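Local coordinates for alpha-l-arabinofuranosidase domain protein (Thermotoga maritima, PDB 4ATW), which is an alpha-L-arabinofuranosidase, an enzyme that releases terminal arabinofuranose residues from arabinose-containing glycans, at residues E245-V250 and D301-C306. Residues are numbered along the deposited sequence; the frame is centred on the assembly and turned at random.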
loop_
_atom_site.group_PDB
_atom_site.type_symbol
_atom_site.label_atom_id
_atom_site.label_comp_id
_atom_site.label_asym_id
_atom_site.label_seq_id
_atom_site.Cartn_x
_atom_site.Cartn_y
_atom_site.Cartn_z
ATOM N N GLU A 245 7.392 15.573 -13.223
ATOM C CA GLU A 245 5.942 15.510 -13.226
ATOM C C GLU A 245 5.576 14.275 -12.429
ATOM O O GLU A 245 4.548 14.246 -11.778
ATOM C CB GLU A 245 5.384 15.375 -14.643
ATOM C CG GLU A 245 5.580 16.588 -15.508
ATOM C CD GLU A 245 4.755 16.540 -16.785
ATOM O OE1 GLU A 245 3.968 15.582 -16.962
ATOM O OE2 GLU A 245 4.884 17.470 -17.614
ATOM N N THR A 246 6.424 13.254 -12.469
ATOM C CA THR A 246 6.137 12.034 -11.733
ATOM C C THR A 246 6.517 12.101 -10.254
ATOM O O THR A 246 5.683 11.877 -9.391
ATOM C CB THR A 246 6.803 10.792 -12.400
ATOM O OG1 THR A 246 6.257 10.610 -13.711
ATOM C CG2 THR A 246 6.511 9.536 -11.621
ATOM N N VAL A 247 7.761 12.413 -9.930
ATOM C CA VAL A 247 8.116 12.459 -8.511
ATOM C C VAL A 247 7.390 13.554 -7.762
ATOM O O VAL A 247 6.967 13.338 -6.646
ATOM C CB VAL A 247 9.641 12.650 -8.252
ATOM C CG1 VAL A 247 10.402 11.483 -8.794
ATOM C CG2 VAL A 247 10.123 13.939 -8.869
ATOM N N SER A 248 7.228 14.718 -8.371
ATOM C CA SER A 248 6.572 15.821 -7.682
ATOM C C SER A 248 5.128 15.570 -7.220
ATOM O O SER A 248 4.614 16.298 -6.360
ATOM C CB SER A 248 6.601 17.083 -8.548
ATOM O OG SER A 248 5.651 17.026 -9.602
ATOM N N THR A 249 4.478 14.545 -7.764
ATOM C CA THR A 249 3.120 14.282 -7.369
ATOM C C THR A 249 3.060 13.659 -6.000
ATOM O O THR A 249 1.976 13.313 -5.532
ATOM C CB THR A 249 2.389 13.338 -8.330
ATOM O OG1 THR A 249 3.165 12.155 -8.496
ATOM C CG2 THR A 249 2.137 14.003 -9.666
ATOM N N VAL A 250 4.197 13.463 -5.349
ATOM C CA VAL A 250 4.146 12.889 -3.998
ATOM C C VAL A 250 3.689 14.040 -3.109
ATOM O O VAL A 250 3.086 13.846 -2.064
ATOM C CB VAL A 250 5.534 12.304 -3.541
ATOM C CG1 VAL A 250 6.610 13.249 -3.880
ATOM C CG2 VAL A 250 5.567 12.037 -2.065
ATOM N N ASP A 301 9.887 6.069 -11.092
ATOM C CA ASP A 301 8.739 5.628 -10.326
ATOM C C ASP A 301 9.125 5.155 -8.952
ATOM O O ASP A 301 8.406 5.399 -7.980
ATOM C CB ASP A 301 8.028 4.523 -11.070
ATOM C CG ASP A 301 7.698 4.913 -12.490
ATOM O OD1 ASP A 301 7.161 6.027 -12.699
ATOM O OD2 ASP A 301 7.972 4.106 -13.405
ATOM N N GLY A 302 10.261 4.476 -8.861
ATOM C CA GLY A 302 10.713 3.990 -7.562
ATOM C C GLY A 302 10.985 5.116 -6.569
ATOM O O GLY A 302 10.773 4.973 -5.354
ATOM N N ILE A 303 11.481 6.236 -7.086
ATOM C CA ILE A 303 11.758 7.396 -6.248
ATOM C C ILE A 303 10.426 7.930 -5.723
ATOM O O ILE A 303 10.317 8.270 -4.549
ATOM C CB ILE A 303 12.505 8.497 -7.045
ATOM C CG1 ILE A 303 13.937 8.027 -7.337
ATOM C CG2 ILE A 303 12.456 9.827 -6.303
ATOM C CD1 ILE A 303 14.745 7.650 -6.117
ATOM N N PHE A 304 9.413 7.986 -6.592
ATOM C CA PHE A 304 8.098 8.453 -6.183
ATOM C C PHE A 304 7.612 7.596 -5.030
ATOM O O PHE A 304 7.104 8.094 -4.027
ATOM C CB PHE A 304 7.106 8.350 -7.337
ATOM C CG PHE A 304 5.679 8.428 -6.892
ATOM C CD1 PHE A 304 5.058 9.670 -6.693
ATOM C CD2 PHE A 304 4.986 7.271 -6.573
ATOM C CE1 PHE A 304 3.775 9.752 -6.174
ATOM C CE2 PHE A 304 3.709 7.346 -6.054
ATOM C CZ PHE A 304 3.101 8.593 -5.851
ATOM N N ALA A 305 7.771 6.293 -5.201
ATOM C CA ALA A 305 7.359 5.331 -4.208
ATOM C C ALA A 305 8.117 5.599 -2.929
ATOM O O ALA A 305 7.575 5.538 -1.818
ATOM C CB ALA A 305 7.652 3.926 -4.720
ATOM N N CYS A 306 9.391 5.905 -3.103
ATOM C CA CYS A 306 10.245 6.165 -1.972
ATOM C C CYS A 306 9.688 7.368 -1.199
ATOM O O CYS A 306 9.523 7.335 0.031
ATOM C CB CYS A 306 11.661 6.418 -2.484
ATOM S SG CYS A 306 12.882 5.281 -1.775
#
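The hydroxyl Thr249 OG1 is gripped twice. It donates to the backbone carbonyl Thr246 O at 2.7 Å, and it is also hydrogen-bonded to Thr238 OG1. The contact belongs to the (beta/alpha)8 barrel. Helix 243-247 follows barrel strand 231-238, helix 299-313 follows the neighbouring strand 276-284, and the end of the short helix 243-247 and the turn after it pack on helix 299-313. The bond from Thr249 OG1 to Thr246 O lies in the carbonyl plane, with a C=O...donor angle of 149°. It forms because OG1 sits between the backbone N and the carbonyl carbon (chi1 53°), which turns it back toward the carbonyl of Thr246. The same carbonyl takes a second, weak bond from Thr249 N. No hydrogen bond crosses between 245-250 and 301-306, and the join rests largely on Phe304. Its CG is anti to the backbone N (chi1 163°), which carries the ring to the type I turn Val247-Val250. Thr249 OG1 comes obliquely to the ring, 3.4 Å from Phe304 CE1. Thr246 O also approaches obliquely, at 3.5 Å from Phe304 CD1. Val250 N lies at the ring edge, and Val250 CB is 4.1 Å from Phe304 CE1. Trp282 and Val284 of strand 276-284 also touch Phe304. A valine at Thr249 would lose both hydroxyl bonds and would probably loosen the turn that meets the Phe304 ring. Asp301 OD2 forms a salt bridge with Arg287, while Asp301 OD1 lies 3.7 Å from the methyl Thr246 CG2. The beta domain covers this region too. Tyr412 touches both Val247 and Ile303, and Cys306 is joined by a disulfide to Cys476. The side chains of Val247 and Ile303 run alongside each other in the same direction, and Val247 CG1 meets Ile303 CG2 at 3.6 Å.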